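Local coordinates for functional macrophage inflammatory protein 1-alpha homolog (Human herpesvirus 8, PDB 1ZXT), which probably acts as a viral CC chemokine that binds host CC chemokine receptors, at residues F15-Y29 with G39-D53. Sequence-based numbering, arbitrary orientation.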
loop_
_atom_site.group_PDB
_atom_site.type_symbol
_atom_site.label_atom_id
_atom_site.label_comp_id
_atom_site.label_asym_id
_atom_site.label_seq_id
_atom_site.Cartn_x
_atom_site.Cartn_y
_atom_site.Cartn_z
ATOM N N PHE A 15 -8.629 2.000 5.410
ATOM C CA PHE A 15 -7.200 1.853 5.668
ATOM C C PHE A 15 -6.926 1.364 7.054
ATOM O O PHE A 15 -7.656 1.669 8.004
ATOM C CB PHE A 15 -6.491 3.164 5.484
ATOM C CG PHE A 15 -6.620 3.766 4.142
ATOM C CD1 PHE A 15 -5.905 3.299 3.087
ATOM C CD2 PHE A 15 -7.450 4.834 3.924
ATOM C CE1 PHE A 15 -5.996 3.857 1.841
ATOM C CE2 PHE A 15 -7.536 5.418 2.633
ATOM C CZ PHE A 15 -6.802 4.916 1.611
ATOM N N GLN A 16 -5.839 0.634 7.172
ATOM C CA GLN A 16 -5.232 0.254 8.476
ATOM C C GLN A 16 -4.731 1.511 9.207
ATOM O O GLN A 16 -3.834 2.158 8.737
ATOM C CB GLN A 16 -4.151 -0.793 8.381
ATOM C CG GLN A 16 -3.571 -1.207 9.769
ATOM C CD GLN A 16 -2.731 -2.537 9.826
ATOM O OE1 GLN A 16 -3.136 -3.527 9.216
ATOM N NE2 GLN A 16 -1.578 -2.558 10.585
ATOM N N GLN A 17 -5.348 1.780 10.359
ATOM C CA GLN A 17 -5.042 2.950 11.153
ATOM C C GLN A 17 -3.828 2.813 12.044
ATOM O O GLN A 17 -3.209 3.816 12.375
ATOM C CB GLN A 17 -6.218 3.297 12.025
ATOM C CG GLN A 17 -7.444 3.664 11.208
ATOM C CD GLN A 17 -7.212 4.914 10.380
ATOM O OE1 GLN A 17 -6.893 5.990 10.951
ATOM N NE2 GLN A 17 -7.391 4.804 9.048
ATOM N N HIS A 18 -3.487 1.589 12.461
ATOM C CA HIS A 18 -2.382 1.359 13.367
ATOM C C HIS A 18 -1.258 0.760 12.597
ATOM O O HIS A 18 -1.458 -0.220 11.886
ATOM C CB HIS A 18 -2.785 0.419 14.498
ATOM C CG HIS A 18 -4.091 0.767 15.113
ATOM N ND1 HIS A 18 -5.290 0.358 14.565
ATOM C CD2 HIS A 18 -4.393 1.547 16.175
ATOM C CE1 HIS A 18 -6.278 0.838 15.301
ATOM N NE2 HIS A 18 -5.757 1.540 16.299
ATOM N N PRO A 19 -0.100 1.392 12.687
ATOM C CA PRO A 19 1.116 0.913 12.054
ATOM C C PRO A 19 1.419 -0.547 12.295
ATOM O O PRO A 19 1.381 -1.002 13.454
ATOM C CB PRO A 19 2.195 1.788 12.670
ATOM C CG PRO A 19 1.519 2.999 13.110
ATOM C CD PRO A 19 0.139 2.625 13.472
ATOM N N PRO A 20 1.712 -1.284 11.219
ATOM C CA PRO A 20 2.218 -2.658 11.339
ATOM C C PRO A 20 3.651 -2.705 11.839
ATOM O O PRO A 20 4.369 -1.689 11.713
ATOM C CB PRO A 20 2.139 -3.226 9.872
ATOM C CG PRO A 20 2.140 -2.033 9.003
ATOM C CD PRO A 20 1.448 -0.906 9.800
ATOM N N PRO A 21 4.112 -3.880 12.295
ATOM C CA PRO A 21 5.495 -4.072 12.593
ATOM C C PRO A 21 6.393 -3.997 11.345
ATOM O O PRO A 21 6.239 -4.770 10.402
ATOM C CB PRO A 21 5.536 -5.509 13.103
ATOM C CG PRO A 21 4.205 -6.091 13.009
ATOM C CD PRO A 21 3.355 -5.104 12.527
ATOM N N VAL A 22 7.362 -3.117 11.394
ATOM C CA VAL A 22 8.263 -2.900 10.301
ATOM C C VAL A 22 8.944 -4.227 9.916
ATOM O O VAL A 22 9.191 -4.457 8.756
ATOM C CB VAL A 22 9.380 -1.898 10.675
ATOM C CG1 VAL A 22 10.141 -1.503 9.415
ATOM C CG2 VAL A 22 8.823 -0.640 11.430
ATOM N N GLN A 23 9.237 -5.092 10.899
ATOM C CA GLN A 23 10.012 -6.296 10.617
ATOM C C GLN A 23 9.292 -7.208 9.620
ATOM O O GLN A 23 9.917 -8.014 8.998
ATOM C CB GLN A 23 10.500 -7.022 11.907
ATOM C CG GLN A 23 9.483 -7.905 12.630
ATOM C CD GLN A 23 10.104 -8.590 13.874
ATOM O OE1 GLN A 23 10.318 -7.937 14.898
ATOM N NE2 GLN A 23 10.466 -9.875 13.772
ATOM N N ILE A 24 7.988 -7.058 9.444
ATOM C CA ILE A 24 7.282 -7.995 8.578
ATOM C C ILE A 24 7.130 -7.419 7.178
ATOM O O ILE A 24 6.650 -8.090 6.270
ATOM C CB ILE A 24 5.908 -8.438 9.212
ATOM C CG1 ILE A 24 4.819 -7.381 9.126
ATOM C CG2 ILE A 24 6.075 -8.805 10.649
ATOM C CD1 ILE A 24 3.482 -7.930 9.314
ATOM N N LEU A 25 7.441 -6.122 7.025
ATOM C CA LEU A 25 7.225 -5.421 5.748
ATOM C C LEU A 25 8.392 -5.661 4.764
ATOM O O LEU A 25 9.570 -5.648 5.103
ATOM C CB LEU A 25 7.038 -3.925 6.038
ATOM C CG LEU A 25 5.666 -3.319 6.325
ATOM C CD1 LEU A 25 4.528 -4.251 6.608
ATOM C CD2 LEU A 25 5.829 -2.162 7.313
ATOM N N LYS A 26 7.986 -5.971 3.536
ATOM C CA LYS A 26 8.826 -6.267 2.383
ATOM C C LYS A 26 9.035 -5.093 1.399
ATOM O O LYS A 26 10.195 -4.790 1.057
ATOM C CB LYS A 26 8.163 -7.418 1.576
ATOM C CG LYS A 26 9.073 -8.440 0.859
ATOM C CD LYS A 26 8.182 -9.376 -0.003
ATOM C CE LYS A 26 8.947 -10.514 -0.609
ATOM N NZ LYS A 26 10.151 -10.108 -1.378
ATOM N N GLU A 27 7.960 -4.426 1.008
ATOM C CA GLU A 27 7.960 -3.460 -0.071
ATOM C C GLU A 27 6.623 -2.764 -0.060
ATOM O O GLU A 27 5.727 -3.199 0.667
ATOM C CB GLU A 27 8.151 -4.162 -1.394
ATOM C CG GLU A 27 7.143 -5.255 -1.697
ATOM C CD GLU A 27 7.586 -6.203 -2.840
ATOM O OE1 GLU A 27 8.607 -6.771 -2.713
ATOM O OE2 GLU A 27 6.835 -6.335 -3.837
ATOM N N TRP A 28 6.442 -1.707 -0.888
ATOM C CA TRP A 28 5.187 -1.082 -1.054
ATOM C C TRP A 28 4.925 -0.760 -2.525
ATOM O O TRP A 28 5.833 -0.703 -3.308
ATOM C CB TRP A 28 5.068 0.212 -0.227
ATOM C CG TRP A 28 5.941 1.292 -0.747
ATOM C CD1 TRP A 28 7.289 1.442 -0.549
ATOM C CD2 TRP A 28 5.525 2.363 -1.578
ATOM N NE1 TRP A 28 7.717 2.574 -1.173
ATOM C CE2 TRP A 28 6.665 3.135 -1.853
ATOM C CE3 TRP A 28 4.263 2.727 -2.164
ATOM C CZ2 TRP A 28 6.649 4.271 -2.654
ATOM C CZ3 TRP A 28 4.235 3.868 -2.995
ATOM C CH2 TRP A 28 5.455 4.595 -3.251
ATOM N N TYR A 29 3.672 -0.520 -2.845
ATOM C CA TYR A 29 3.269 -0.013 -4.173
ATOM C C TYR A 29 1.952 0.696 -4.002
ATOM O O TYR A 29 1.140 0.382 -3.127
ATOM C CB TYR A 29 3.171 -1.130 -5.214
ATOM C CG TYR A 29 2.403 -2.362 -4.764
ATOM C CD1 TYR A 29 3.029 -3.407 -4.149
ATOM C CD2 TYR A 29 1.056 -2.489 -4.998
ATOM C CE1 TYR A 29 2.369 -4.527 -3.727
ATOM C CE2 TYR A 29 0.355 -3.634 -4.609
ATOM C CZ TYR A 29 0.999 -4.633 -3.960
ATOM O OH TYR A 29 0.314 -5.790 -3.558
ATOM N N GLY A 39 -4.283 5.230 -2.244
ATOM C CA GLY A 39 -3.798 4.240 -1.304
ATOM C C GLY A 39 -2.440 3.761 -1.641
ATOM O O GLY A 39 -1.958 3.914 -2.756
ATOM N N VAL A 40 -1.863 3.090 -0.685
ATOM C CA VAL A 40 -0.619 2.282 -0.881
ATOM C C VAL A 40 -0.846 0.943 -0.263
ATOM O O VAL A 40 -1.564 0.842 0.747
ATOM C CB VAL A 40 0.686 2.960 -0.376
ATOM C CG1 VAL A 40 0.941 4.286 -1.074
ATOM C CG2 VAL A 40 0.741 3.118 1.121
ATOM N N ILE A 41 -0.227 -0.071 -0.842
ATOM C CA ILE A 41 -0.100 -1.378 -0.198
ATOM C C ILE A 41 1.228 -1.507 0.470
ATOM O O ILE A 41 2.234 -1.362 -0.154
ATOM C CB ILE A 41 -0.321 -2.508 -1.208
ATOM C CG1 ILE A 41 -1.657 -2.330 -1.921
ATOM C CG2 ILE A 41 -0.169 -3.946 -0.618
ATOM C CD1 ILE A 41 -2.847 -2.187 -0.998
ATOM N N LEU A 42 1.212 -1.821 1.764
ATOM C CA LEU A 42 2.391 -2.320 2.453
ATOM C C LEU A 42 2.352 -3.817 2.407
ATOM O O LEU A 42 1.532 -4.440 3.033
ATOM C CB LEU A 42 2.454 -1.860 3.893
ATOM C CG LEU A 42 2.328 -0.345 4.054
ATOM C CD1 LEU A 42 2.200 -0.010 5.521
ATOM C CD2 LEU A 42 3.426 0.464 3.381
ATOM N N LEU A 43 3.263 -4.397 1.651
ATOM C CA LEU A 43 3.224 -5.843 1.406
ATOM C C LEU A 43 4.117 -6.553 2.382
ATOM O O LEU A 43 5.314 -6.241 2.605
ATOM C CB LEU A 43 3.644 -6.164 -0.043
ATOM C CG LEU A 43 3.602 -7.663 -0.411
ATOM C CD1 LEU A 43 2.183 -8.045 -0.634
ATOM C CD2 LEU A 43 4.530 -7.964 -1.598
ATOM N N THR A 44 3.567 -7.535 3.059
ATOM C CA THR A 44 4.430 -8.209 4.080
ATOM C C THR A 44 5.219 -9.334 3.462
ATOM O O THR A 44 4.877 -9.803 2.403
ATOM C CB THR A 44 3.627 -8.768 5.298
ATOM O OG1 THR A 44 2.931 -9.924 4.866
ATOM C CG2 THR A 44 2.470 -7.824 5.757
ATOM N N LYS A 45 6.256 -9.787 4.172
ATOM C CA LYS A 45 7.083 -10.955 3.783
ATOM C C LYS A 45 6.227 -12.219 3.512
ATOM O O LYS A 45 6.601 -13.068 2.692
ATOM C CB LYS A 45 8.206 -11.267 4.828
ATOM C CG LYS A 45 9.287 -10.194 4.857
ATOM C CD LYS A 45 10.080 -10.143 6.077
ATOM C CE LYS A 45 11.023 -8.949 6.080
ATOM N NZ LYS A 45 12.014 -9.148 7.151
ATOM N N ARG A 46 5.156 -12.400 4.283
ATOM C CA ARG A 46 4.218 -13.493 4.056
ATOM C C ARG A 46 3.202 -13.236 2.922
ATOM O O ARG A 46 2.350 -14.091 2.630
ATOM C CB ARG A 46 3.536 -13.880 5.380
ATOM C CG ARG A 46 4.434 -14.455 6.438
ATOM C CD ARG A 46 3.778 -14.722 7.814
ATOM N NE ARG A 46 4.803 -15.007 8.865
ATOM C CZ ARG A 46 5.320 -16.174 9.131
ATOM N NH1 ARG A 46 4.989 -17.286 8.456
ATOM N NH2 ARG A 46 6.217 -16.266 10.122
ATOM N N GLY A 47 3.271 -12.061 2.287
ATOM C CA GLY A 47 2.399 -11.693 1.143
ATOM C C GLY A 47 1.065 -11.044 1.435
ATOM O O GLY A 47 0.194 -10.878 0.537
ATOM N N ARG A 48 0.881 -10.633 2.685
ATOM C CA ARG A 48 -0.302 -9.926 3.091
ATOM C C ARG A 48 -0.268 -8.504 2.561
ATOM O O ARG A 48 0.733 -7.829 2.695
ATOM C CB ARG A 48 -0.340 -9.862 4.588
ATOM C CG ARG A 48 -1.358 -8.953 5.210
ATOM C CD ARG A 48 -1.259 -9.044 6.774
ATOM N NE ARG A 48 -2.567 -9.218 7.374
ATOM C CZ ARG A 48 -2.857 -10.039 8.366
ATOM N NH1 ARG A 48 -1.955 -10.873 8.906
ATOM N NH2 ARG A 48 -4.113 -10.078 8.754
ATOM N N GLN A 49 -1.366 -8.066 1.962
ATOM C CA GLN A 49 -1.528 -6.740 1.402
ATOM C C GLN A 49 -2.245 -5.887 2.436
ATOM O O GLN A 49 -3.444 -6.047 2.714
ATOM C CB GLN A 49 -2.314 -6.805 0.091
ATOM C CG GLN A 49 -1.571 -7.514 -1.005
ATOM C CD GLN A 49 -2.445 -7.885 -2.193
ATOM O OE1 GLN A 49 -3.511 -7.352 -2.396
ATOM N NE2 GLN A 49 -2.001 -8.886 -2.932
ATOM N N ILE A 50 -1.523 -4.920 2.992
ATOM C CA ILE A 50 -2.028 -4.031 4.016
ATOM C C ILE A 50 -2.306 -2.681 3.347
ATOM O O ILE A 50 -1.437 -1.957 2.949
ATOM C CB ILE A 50 -1.045 -3.842 5.183
ATOM C CG1 ILE A 50 -0.772 -5.163 5.948
ATOM C CG2 ILE A 50 -1.582 -2.755 6.155
ATOM C CD1 ILE A 50 0.137 -4.999 7.069
ATOM N N CYS A 51 -3.578 -2.305 3.317
ATOM C CA CYS A 51 -4.016 -0.952 2.846
ATOM C C CYS A 51 -3.593 0.140 3.831
ATOM O O CYS A 51 -3.973 0.073 5.007
ATOM C CB CYS A 51 -5.465 -0.906 2.710
ATOM S SG CYS A 51 -6.038 -1.573 1.112
ATOM N N ALA A 52 -2.856 1.130 3.336
ATOM C CA ALA A 52 -2.441 2.262 4.158
ATOM C C ALA A 52 -2.603 3.578 3.382
ATOM O O ALA A 52 -2.524 3.612 2.167
ATOM C CB ALA A 52 -1.058 2.032 4.612
ATOM N N ASP A 53 -2.831 4.634 4.140
ATOM C CA ASP A 53 -3.164 5.952 3.662
ATOM C C ASP A 53 -1.943 6.865 3.528
ATOM O O ASP A 53 -1.385 7.294 4.556
ATOM C CB ASP A 53 -4.071 6.586 4.686
ATOM C CG ASP A 53 -4.704 7.864 4.190
ATOM O OD1 ASP A 53 -4.372 8.382 3.117
ATOM O OD2 ASP A 53 -5.548 8.412 4.849
HETATM O O HOH W 1 -3.248 4.077 6.999
HETATM O O HOH W 2 -7.201 6.901 7.362
HETATM O O HOH W 3 -2.620 -5.581 -4.646
#
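Y29 lies against I41 where strand 25-29 pairs antiparallel with strand 40-44 in the three-stranded Greek-key sheet of the chemokine fold. From CB, chi1 of 48° puts CG between backbone N and carbonyl carbon, and the ring swings over the neighbouring strand. CD2 and CE2 sit against I41, CE2 3.6 Å from its CG1, while I41 CB lies over one face, offset toward the rim, as a CH-pi contact. CE1 leans on L43 CB, CZ meets I41 CG2, and OH ends 3.5 Å from that CG2, near Q49 CG on the third strand. A water bonded to Y29 OH (3.1 Å) donates a weak hydrogen bond to Q49 OE1.

The Y29 backbone is gripped twice by I41, the shorter hydrogen bond (2.7 Å) running from I41 N to Y29 O. A classic bulge sets K26 and E27 opposite L43, and K45 N donates a hydrogen bond to I24 O. K45 runs on extended until NZ donates another to Q23 O (3.0 Å).

Q16 N donates a hydrogen bond to C51 O (2.9 Å), next to the C51–C12 disulfide. The F15 ring stacks on the D53 carboxylate, planes 15° apart; OD1 accepts a hydrogen bond from S55 N, and D53 CB sits 3.9 Å from the F15 ring centroid.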